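Local structure of DynF (Micromonospora chersina, 6UBL) at residues I154-D159 with L198-G203; G112-P117 with K129-A134; S44-A49 with V58-W63. The protein is of unknown function but belongs to the dynemicin biosynthesis pathway and holds a palmitic acid inside a beta barrel, so it may bind a hydrophobic pathway molecule. All blocks are in the same frame, centred on the assembly; numbering follows the deposited sequence.

Contact 1 of 3, residues I154-D159 with L198-G203. With PLM (palmitic acid), chain C.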
loop_
_atom_site.group_PDB
_atom_site.type_symbol
_atom_site.label_atom_id
_atom_site.label_comp_id
_atom_site.label_asym_id
_atom_site.label_seq_id
_atom_site.Cartn_x
_atom_site.Cartn_y
_atom_site.Cartn_z
ATOM N N ILE A 154 -1.335 5.184 2.147
ATOM C CA ILE A 154 -2.781 5.004 2.114
ATOM C C ILE A 154 -3.220 5.053 0.657
ATOM O O ILE A 154 -3.001 6.056 -0.032
ATOM C CB ILE A 154 -3.490 6.079 2.949
ATOM C CG1 ILE A 154 -3.054 6.001 4.407
ATOM C CG2 ILE A 154 -5.003 5.909 2.821
ATOM C CD1 ILE A 154 -3.322 7.260 5.206
ATOM N N ILE A 155 -3.834 3.971 0.191
ATOM C CA ILE A 155 -4.243 3.840 -1.199
ATOM C C ILE A 155 -5.684 4.330 -1.303
ATOM O O ILE A 155 -6.597 3.748 -0.699
ATOM C CB ILE A 155 -4.127 2.385 -1.667
ATOM C CG1 ILE A 155 -2.680 1.876 -1.543
ATOM C CG2 ILE A 155 -4.690 2.244 -3.081
ATOM C CD1 ILE A 155 -1.611 2.709 -2.214
ATOM N N LEU A 156 -5.895 5.411 -2.056
ATOM C CA LEU A 156 -7.208 6.037 -2.191
ATOM C C LEU A 156 -7.651 5.912 -3.641
ATOM O O LEU A 156 -6.886 6.222 -4.557
ATOM C CB LEU A 156 -7.134 7.516 -1.813
ATOM C CG LEU A 156 -6.672 7.691 -0.367
ATOM C CD1 LEU A 156 -5.983 9.013 -0.156
ATOM C CD2 LEU A 156 -7.862 7.557 0.577
ATOM N N THR A 157 -8.872 5.453 -3.850
ATOM C CA THR A 157 -9.334 5.088 -5.177
ATOM C C THR A 157 -10.662 5.753 -5.494
ATOM O O THR A 157 -11.496 5.975 -4.620
ATOM C CB THR A 157 -9.457 3.569 -5.316
ATOM O OG1 THR A 157 -10.366 3.059 -4.336
ATOM C CG2 THR A 157 -8.093 2.912 -5.139
ATOM N N ILE A 158 -10.827 6.090 -6.768
ATOM C CA ILE A 158 -12.094 6.542 -7.316
ATOM C C ILE A 158 -12.331 5.732 -8.583
ATOM O O ILE A 158 -11.521 5.787 -9.519
ATOM C CB ILE A 158 -12.104 8.046 -7.641
ATOM C CG1 ILE A 158 -11.779 8.882 -6.411
ATOM C CG2 ILE A 158 -13.474 8.424 -8.209
ATOM C CD1 ILE A 158 -11.567 10.354 -6.732
ATOM N N ASP A 159 -13.452 5.024 -8.630
ATOM C CA ASP A 159 -13.847 4.238 -9.788
ATOM C C ASP A 159 -14.873 5.024 -10.592
ATOM O O ASP A 159 -15.362 6.079 -10.169
ATOM C CB ASP A 159 -14.397 2.886 -9.333
ATOM C CG ASP A 159 -13.352 2.065 -8.565
ATOM O OD1 ASP A 159 -12.198 1.992 -9.018
ATOM O OD2 ASP A 159 -13.691 1.510 -7.502
ATOM N N LEU A 198 -11.711 4.047 5.614
ATOM C CA LEU A 198 -11.785 5.430 5.171
ATOM C C LEU A 198 -12.631 5.451 3.908
ATOM O O LEU A 198 -12.384 4.669 2.984
ATOM C CB LEU A 198 -10.381 5.969 4.893
ATOM C CG LEU A 198 -10.297 7.487 4.669
ATOM C CD1 LEU A 198 -8.939 8.031 5.038
ATOM C CD2 LEU A 198 -10.623 7.782 3.212
ATOM N N ARG A 199 -13.619 6.341 3.876
ATOM C CA ARG A 199 -14.403 6.612 2.687
ATOM C C ARG A 199 -14.392 8.118 2.494
ATOM O O ARG A 199 -14.233 8.879 3.454
ATOM C CB ARG A 199 -15.834 6.100 2.886
ATOM C CG ARG A 199 -15.856 4.651 3.364
ATOM C CD ARG A 199 -17.236 4.030 3.329
ATOM N NE ARG A 199 -17.173 2.648 2.858
ATOM C CZ ARG A 199 -17.420 2.278 1.606
ATOM N NH1 ARG A 199 -17.751 3.186 0.697
ATOM N NH2 ARG A 199 -17.336 1.002 1.259
ATOM N N PHE A 200 -14.515 8.553 1.243
ATOM C CA PHE A 200 -14.455 9.979 0.964
ATOM C C PHE A 200 -15.330 10.317 -0.229
ATOM O O PHE A 200 -15.760 9.440 -0.983
ATOM C CB PHE A 200 -13.009 10.485 0.773
ATOM C CG PHE A 200 -12.306 9.975 -0.467
ATOM C CD1 PHE A 200 -12.348 10.690 -1.660
ATOM C CD2 PHE A 200 -11.568 8.794 -0.436
ATOM C CE1 PHE A 200 -11.695 10.229 -2.792
ATOM C CE2 PHE A 200 -10.913 8.339 -1.561
ATOM C CZ PHE A 200 -10.972 9.057 -2.744
ATOM N N ASN A 201 -15.598 11.612 -0.371
ATOM C CA ASN A 201 -16.260 12.155 -1.542
ATOM C C ASN A 201 -15.470 13.357 -2.014
ATOM O O ASN A 201 -15.097 14.212 -1.205
ATOM C CB ASN A 201 -17.687 12.628 -1.243
ATOM C CG ASN A 201 -18.586 11.511 -0.805
ATOM O OD1 ASN A 201 -18.977 10.663 -1.603
ATOM N ND2 ASN A 201 -18.922 11.498 0.476
ATOM N N MET A 202 -15.207 13.416 -3.310
ATOM C CA MET A 202 -14.662 14.637 -3.881
ATOM C C MET A 202 -15.769 15.678 -3.974
ATOM O O MET A 202 -16.924 15.353 -4.266
ATOM C CB MET A 202 -14.111 14.378 -5.277
ATOM C CG MET A 202 -12.990 13.359 -5.347
ATOM S SD MET A 202 -11.620 13.666 -4.215
ATOM C CE MET A 202 -11.102 15.309 -4.723
ATOM N N GLY A 203 -15.420 16.928 -3.683
ATOM C CA GLY A 203 -16.294 18.036 -3.997
ATOM C C GLY A 203 -15.951 18.611 -5.354
ATOM O O GLY A 203 -15.624 17.873 -6.289
HETATM C C1 PLM C . -7.539 15.145 -10.355
HETATM O O1 PLM C . -7.256 16.253 -9.721
HETATM O O2 PLM C . -7.885 15.107 -11.507
HETATM C C2 PLM C . -7.418 13.919 -9.506
HETATM C C3 PLM C . -8.104 13.979 -8.167
HETATM C C4 PLM C . -7.917 12.661 -7.479
HETATM C C5 PLM C . -7.869 12.728 -5.999
HETATM C C6 PLM C . -7.584 11.380 -5.382
HETATM C C7 PLM C . -8.450 11.140 -4.176
HETATM C C8 PLM C . -8.438 12.306 -3.219
HETATM C C9 PLM C . -7.087 12.590 -2.622
HETATM C CA PLM C . -6.899 11.895 -1.301
HETATM C CB PLM C . -7.622 12.616 -0.180
HETATM C CC PLM C . -6.828 12.618 1.091
HETATM C CD PLM C . -7.359 11.720 2.175
HETATM C CE PLM C . -6.246 11.245 3.074
HETATM C CF PLM C . -6.670 10.779 4.432
HETATM C CG PLM C . -5.511 10.350 5.258
#
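Strands 154-159 and 198-203 are not hydrogen-bonded neighbours: their axes come no closer than 8.7 Å and cross at -47°, so side chains bridge the gap, one also meeting a backbone carbonyl. Phe200 buries the most area here. With chi1 at 68°, its CG is tucked in over the backbone, between N and C, and the CZ end is directed at the other strand, 3.6 Å from Thr157 O. Leu156 and Ile158 flank this tip. Leu156 crosses the ring obliquely, its CD2 methyl 3.8 Å from Phe200 CE2 and as near to CD2 of Leu198. Ile158 comes at about a right angle, CG1 against Phe200 CZ, while its CD1 lies 3.6 Å from Met202 CG. The other branch of each leucine serves the palmitic acid. Leu156 CD1 is tightly packed, 3.2 Å from PLM CA, and Leu198 CD1 touches PLM CF nearer the methyl end, where Ile154 CD1 meets the last carbon, PLM CG. Met202, bent at chi2 and chi3, brings SD to 3.6 Å from PLM C8, and Phe200 CZ packs on PLM C7. On the outer side, Thr157 OG1 bonds Gln174, and Asp159 forms a salt bridge with Arg177 of the second subunit. Strand 170-183 lies between the two in the barrel wall and pairs with both; their inward side chains meet across it, and the fatty acid lies along the inner ends. Aliphatic carbons, a thioether and a phenyl ring, with Thr157 O against the ring, are consistent with a pocket that takes a long apolar chain, probably held by dispersion and exclusion of water.

Contact 2 of 3, residues G112-P117 with K129-A134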
loop_
_atom_site.group_PDB
_atom_site.type_symbol
_atom_site.label_atom_id
_atom_site.label_comp_id
_atom_site.label_asym_id
_atom_site.label_seq_id
_atom_site.Cartn_x
_atom_site.Cartn_y
_atom_site.Cartn_z
ATOM N N GLY A 112 -0.281 9.414 -7.894
ATOM C CA GLY A 112 -1.315 8.547 -8.402
ATOM C C GLY A 112 -1.444 8.661 -9.902
ATOM O O GLY A 112 -0.606 9.261 -10.581
ATOM N N GLN A 113 -2.505 8.051 -10.419
ATOM C CA GLN A 113 -2.727 8.047 -11.855
ATOM C C GLN A 113 -4.192 7.781 -12.161
ATOM O O GLN A 113 -4.965 7.322 -11.310
ATOM C CB GLN A 113 -1.827 7.043 -12.564
ATOM C CG GLN A 113 -2.027 5.608 -12.126
ATOM C CD GLN A 113 -0.933 4.717 -12.650
ATOM O OE1 GLN A 113 -0.111 4.209 -11.888
ATOM N NE2 GLN A 113 -0.904 4.539 -13.962
ATOM N N ILE A 114 -4.560 8.096 -13.402
ATOM C CA ILE A 114 -5.901 7.877 -13.932
ATOM C C ILE A 114 -5.738 7.173 -15.271
ATOM O O ILE A 114 -5.062 7.697 -16.168
ATOM C CB ILE A 114 -6.649 9.207 -14.120
ATOM C CG1 ILE A 114 -6.685 10.006 -12.816
ATOM C CG2 ILE A 114 -8.066 8.946 -14.614
ATOM C CD1 ILE A 114 -7.286 11.393 -12.955
ATOM N N ARG A 115 -6.318 5.983 -15.396
ATOM C CA ARG A 115 -6.210 5.223 -16.630
ATOM C C ARG A 115 -7.329 4.198 -16.724
ATOM O O ARG A 115 -7.973 3.854 -15.732
ATOM C CB ARG A 115 -4.837 4.553 -16.778
ATOM C CG ARG A 115 -4.478 3.476 -15.723
ATOM C CD ARG A 115 -3.507 2.468 -16.344
ATOM N NE ARG A 115 -4.239 1.721 -17.360
ATOM C CZ ARG A 115 -3.782 1.366 -18.561
ATOM N NH1 ARG A 115 -2.551 1.670 -18.945
ATOM N NH2 ARG A 115 -4.582 0.704 -19.392
ATOM N N THR A 116 -7.540 3.706 -17.938
ATOM C CA THR A 116 -8.493 2.621 -18.162
ATOM C C THR A 116 -8.121 1.413 -17.304
ATOM O O THR A 116 -6.954 0.984 -17.311
ATOM C CB THR A 116 -8.464 2.233 -19.638
ATOM O OG1 THR A 116 -8.887 3.345 -20.442
ATOM C CG2 THR A 116 -9.327 1.005 -19.907
ATOM N N PRO A 117 -9.061 0.850 -16.549
ATOM C CA PRO A 117 -8.763 -0.355 -15.770
ATOM C C PRO A 117 -8.677 -1.596 -16.650
ATOM O O PRO A 117 -9.215 -1.649 -17.758
ATOM C CB PRO A 117 -9.944 -0.443 -14.793
ATOM C CG PRO A 117 -11.085 0.189 -15.568
ATOM C CD PRO A 117 -10.447 1.314 -16.344
ATOM N N LYS A 129 -12.741 5.553 -16.435
ATOM C CA LYS A 129 -11.391 5.253 -16.001
ATOM C C LYS A 129 -11.345 4.988 -14.505
ATOM O O LYS A 129 -12.351 5.088 -13.789
ATOM C CB LYS A 129 -10.436 6.369 -16.435
ATOM C CG LYS A 129 -10.359 6.436 -17.956
ATOM C CD LYS A 129 -9.293 7.398 -18.446
ATOM C CE LYS A 129 -9.339 7.578 -19.967
ATOM N NZ LYS A 129 -8.942 6.363 -20.742
ATOM N N ALA A 130 -10.162 4.574 -14.055
ATOM C CA ALA A 130 -9.913 4.283 -12.654
ATOM C C ALA A 130 -8.818 5.216 -12.172
ATOM O O ALA A 130 -7.792 5.380 -12.834
ATOM C CB ALA A 130 -9.473 2.835 -12.485
ATOM N N CYS A 131 -9.040 5.806 -11.012
ATOM C CA CYS A 131 -8.154 6.774 -10.391
ATOM C C CYS A 131 -7.655 6.211 -9.072
ATOM O O CYS A 131 -8.426 5.646 -8.295
ATOM C CB CYS A 131 -8.936 8.070 -10.156
ATOM S SG CYS A 131 -8.090 9.368 -9.255
ATOM N N ARG A 132 -6.360 6.377 -8.827
ATOM C CA ARG A 132 -5.735 5.928 -7.593
ATOM C C ARG A 132 -4.729 6.981 -7.142
ATOM O O ARG A 132 -4.168 7.725 -7.958
ATOM C CB ARG A 132 -5.045 4.576 -7.710
ATOM C CG ARG A 132 -3.867 4.549 -8.658
ATOM C CD ARG A 132 -3.427 3.126 -8.964
ATOM N NE ARG A 132 -2.960 2.357 -7.796
ATOM C CZ ARG A 132 -3.631 1.392 -7.176
ATOM N NH1 ARG A 132 -4.862 1.065 -7.539
ATOM N NH2 ARG A 132 -3.080 0.754 -6.152
ATOM N N MET A 133 -4.511 7.038 -5.825
ATOM C CA MET A 133 -3.539 7.945 -5.227
ATOM C C MET A 133 -2.973 7.240 -3.999
ATOM O O MET A 133 -3.729 6.678 -3.199
ATOM C CB MET A 133 -4.228 9.260 -4.824
ATOM C CG MET A 133 -3.307 10.324 -4.245
ATOM S SD MET A 133 -2.222 11.090 -5.477
ATOM C CE MET A 133 -3.359 12.265 -6.242
ATOM N N ALA A 134 -1.652 7.278 -3.855
ATOM C CA ALA A 134 -0.939 6.661 -2.741
ATOM C C ALA A 134 -0.378 7.785 -1.880
ATOM O O ALA A 134 0.411 8.596 -2.371
ATOM C CB ALA A 134 0.198 5.773 -3.261
HETATM O O HOH W 1 -6.336 5.134 -20.077
#
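Four backbone hydrogen bonds join strands 112-115 and 129-134, which run antiparallel at 178°. Gln113 pairs with Arg132 and Arg115 with Ala130, each pair bonded in both directions. Arg132 N approaches Gln113 O nearly along the C=O axis, whereas Ala130 N, 2.8 Å from Arg115 O, stands above that carbonyl's plane. Between these pairs Ile114 CA donates a C-H contact to Ala130 O. Past the Gln113-Arg132 pair, Gly112 CA lies 3.0 Å from Arg132 O; a CB on Gly112 would clash there. This is a two-stranded piece of the beta barrel, and its two faces differ. Ile114, Cys131 and Met133 point to the face that touches the palmitic acid, Ile114 CG1 resting 3.9 Å from Cys131 SG. On the other face Gln113 and Arg132 lie side by side, CG to CG 4.1 Å, their amide and guanidinium planes 75° apart; Gln113 NE2 hydrogen-bonds Tyr194 OH and Arg132 NH2 forms a salt bridge with Glu152, both of the second subunit. At the strand end, Arg115 grips Thr116 O side-on through NE and NH2, the oxygen lying in the guanidinium plane. Lys129, bent at chi4, shares a water with Thr116 N, the water accepting from NZ at 3.0 Å; its cation also meets Trp76 in a cation-pi contact.

Contact 3 of 3, residues S44-A49 with V58-W63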
loop_
_atom_site.group_PDB
_atom_site.type_symbol
_atom_site.label_atom_id
_atom_site.label_comp_id
_atom_site.label_asym_id
_atom_site.label_seq_id
_atom_site.Cartn_x
_atom_site.Cartn_y
_atom_site.Cartn_z
ATOM N N SER A 44 -14.502 13.223 4.183
ATOM C CA SER A 44 -14.228 11.812 4.412
ATOM C C SER A 44 -14.770 11.404 5.775
ATOM O O SER A 44 -15.105 12.240 6.621
ATOM C CB SER A 44 -12.724 11.495 4.328
ATOM O OG SER A 44 -12.010 11.960 5.462
ATOM N N ILE A 45 -14.849 10.092 5.968
ATOM C CA ILE A 45 -15.183 9.477 7.246
ATOM C C ILE A 45 -14.096 8.444 7.505
ATOM O O ILE A 45 -13.863 7.567 6.664
ATOM C CB ILE A 45 -16.568 8.810 7.237
ATOM C CG1 ILE A 45 -17.657 9.862 7.028
ATOM C CG2 ILE A 45 -16.803 8.066 8.551
ATOM C CD1 ILE A 45 -19.009 9.286 6.687
ATOM N N ASP A 46 -13.392 8.588 8.625
ATOM C CA ASP A 46 -12.237 7.767 8.948
ATOM C C ASP A 46 -12.494 7.052 10.267
ATOM O O ASP A 46 -12.961 7.667 11.227
ATOM C CB ASP A 46 -10.978 8.601 9.187
ATOM C CG ASP A 46 -10.633 9.535 8.047
ATOM O OD1 ASP A 46 -11.462 9.771 7.145
ATOM O OD2 ASP A 46 -9.504 10.082 8.085
ATOM N N THR A 47 -12.137 5.777 10.349
ATOM C CA THR A 47 -12.238 5.034 11.600
ATOM C C THR A 47 -10.854 4.647 12.111
ATOM O O THR A 47 -10.031 4.107 11.357
ATOM C CB THR A 47 -13.107 3.787 11.436
ATOM O OG1 THR A 47 -14.439 4.188 11.069
ATOM C CG2 THR A 47 -13.151 3.006 12.739
ATOM N N PHE A 48 -10.611 4.906 13.398
ATOM C CA PHE A 48 -9.317 4.672 14.028
ATOM C C PHE A 48 -9.494 3.689 15.177
ATOM O O PHE A 48 -10.391 3.868 16.015
ATOM C CB PHE A 48 -8.716 5.948 14.633
ATOM C CG PHE A 48 -8.549 7.077 13.659
ATOM C CD1 PHE A 48 -7.401 7.209 12.897
ATOM C CD2 PHE A 48 -9.549 8.034 13.530
ATOM C CE1 PHE A 48 -7.253 8.256 12.009
ATOM C CE2 PHE A 48 -9.406 9.077 12.645
ATOM C CZ PHE A 48 -8.260 9.196 11.883
ATOM N N ALA A 49 -8.639 2.669 15.233
ATOM C CA ALA A 49 -8.609 1.734 16.349
ATOM C C ALA A 49 -7.374 2.012 17.201
ATOM O O ALA A 49 -6.247 2.062 16.679
ATOM C CB ALA A 49 -8.575 0.288 15.855
ATOM N N VAL A 58 -14.621 9.351 12.735
ATOM C CA VAL A 58 -14.502 10.801 12.693
ATOM C C VAL A 58 -14.767 11.284 11.278
ATOM O O VAL A 58 -14.211 10.742 10.313
ATOM C CB VAL A 58 -13.120 11.283 13.162
ATOM C CG1 VAL A 58 -13.062 12.807 13.175
ATOM C CG2 VAL A 58 -12.795 10.720 14.533
ATOM N N ALA A 59 -15.593 12.325 11.165
ATOM C CA ALA A 59 -15.885 12.952 9.885
ATOM C C ALA A 59 -14.949 14.134 9.673
ATOM O O ALA A 59 -14.722 14.937 10.587
ATOM C CB ALA A 59 -17.332 13.451 9.877
ATOM N N PHE A 60 -14.438 14.252 8.453
ATOM C CA PHE A 60 -13.494 15.294 8.089
ATOM C C PHE A 60 -13.998 16.079 6.885
ATOM O O PHE A 60 -14.705 15.545 6.028
ATOM C CB PHE A 60 -12.142 14.692 7.694
ATOM C CG PHE A 60 -11.398 14.049 8.819
ATOM C CD1 PHE A 60 -11.733 12.781 9.258
ATOM C CD2 PHE A 60 -10.343 14.706 9.425
ATOM C CE1 PHE A 60 -11.036 12.185 10.291
ATOM C CE2 PHE A 60 -9.647 14.121 10.461
ATOM C CZ PHE A 60 -9.990 12.857 10.895
ATOM N N ASP A 61 -13.607 17.349 6.825
ATOM C CA ASP A 61 -13.891 18.215 5.692
ATOM C C ASP A 61 -12.630 19.019 5.412
ATOM O O ASP A 61 -11.859 19.336 6.323
ATOM C CB ASP A 61 -15.082 19.133 5.988
ATOM C CG ASP A 61 -15.491 19.961 4.791
ATOM O OD1 ASP A 61 -15.709 19.377 3.707
ATOM O OD2 ASP A 61 -15.642 21.197 4.936
ATOM N N GLY A 62 -12.408 19.330 4.143
ATOM C CA GLY A 62 -11.245 20.121 3.809
ATOM C C GLY A 62 -10.991 20.213 2.325
ATOM O O GLY A 62 -11.936 20.295 1.532
ATOM N N TRP A 63 -9.720 20.215 1.937
ATOM C CA TRP A 63 -9.373 20.436 0.546
ATOM C C TRP A 63 -8.082 19.710 0.207
ATOM O O TRP A 63 -7.296 19.336 1.085
ATOM C CB TRP A 63 -9.256 21.931 0.240
ATOM C CG TRP A 63 -8.398 22.700 1.200
ATOM C CD1 TRP A 63 -8.824 23.431 2.273
ATOM C CD2 TRP A 63 -6.968 22.832 1.169
ATOM N NE1 TRP A 63 -7.754 24.008 2.907
ATOM C CE2 TRP A 63 -6.602 23.655 2.259
ATOM C CE3 TRP A 63 -5.967 22.332 0.335
ATOM C CZ2 TRP A 63 -5.278 23.992 2.529
ATOM C CZ3 TRP A 63 -4.650 22.666 0.607
ATOM C CH2 TRP A 63 -4.314 23.483 1.690
#
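Phe60 is the side chain on which this beta hairpin, strands 37-50 and 54-68, closes its buried face. The ring is met obliquely by Asp46: the side chains cross at about a right angle, yet the carboxylate and ring planes are only 27° apart. OD2 comes to 3.4 Å from Phe60 CE1, and CG and OD1 are also near CD1 and CE1. Ser44 OG touches the CB that carries the ring, 3.5 Å from it. At the tip of the ring, Phe48 meets Phe60 end to end, CZ to CZ at 4.2 Å, and turns its ring edge also to Val58 CG2.

One bond fixes the polar pair: Ser44 OG donates to Asp46 OD1 at 2.8 Å, OD1 accepting with its syn lone pair, on the side of the other oxygen. Ser44 chi1 of 74° places OG for it. Buried and about 5 Å from the apolar end of the palmitic acid, the carboxylate may be shifted toward the protonated form. An alanine in place of Asp46 would remove the acceptor of Ser44 OG and the flat group beside Phe60, and would probably loosen the rotation of Ser44 and Phe60.

The backbone holds these residues in register. Ser44 pairs with Phe60 and Asp46 with Val58, both as hydrogen-bonded pairs, while Ile45 and Ala59 between them point to the exposed face. Farther out, Leu198 packs on Asp46 and Phe200 on Ser44, both from strand 193-205, and Met90 covers Phe60 and Ser44 from strand 81-92. Of the four backbone bonds the straightest runs from Asp46 N to Val58 O, with an N-H...O angle of 173° and the donor in the carbonyl plane.

All three contacts are largely buried, but contact 1 is the most central, about 7 Å from the chain centre to its own centre against 12 Å for the others. It joins next-but-one strands of the wall through inward side chains, whereas contacts 2 and 3 each join adjacent antiparallel strands, on opposite sides of the chain centre. Contact 1 is joined to both: Leu156 and Ile158 continue the backbone bonding of strand 129-134, and Arg199 O probably accepts from Ile45 N. Chemistry follows place: hydrocarbon around the lipid in contact 1, a lipid-facing side and a polar subunit-facing side in contact 2, and in contact 3 a buried serine-aspartate pair behind an exposed outer face.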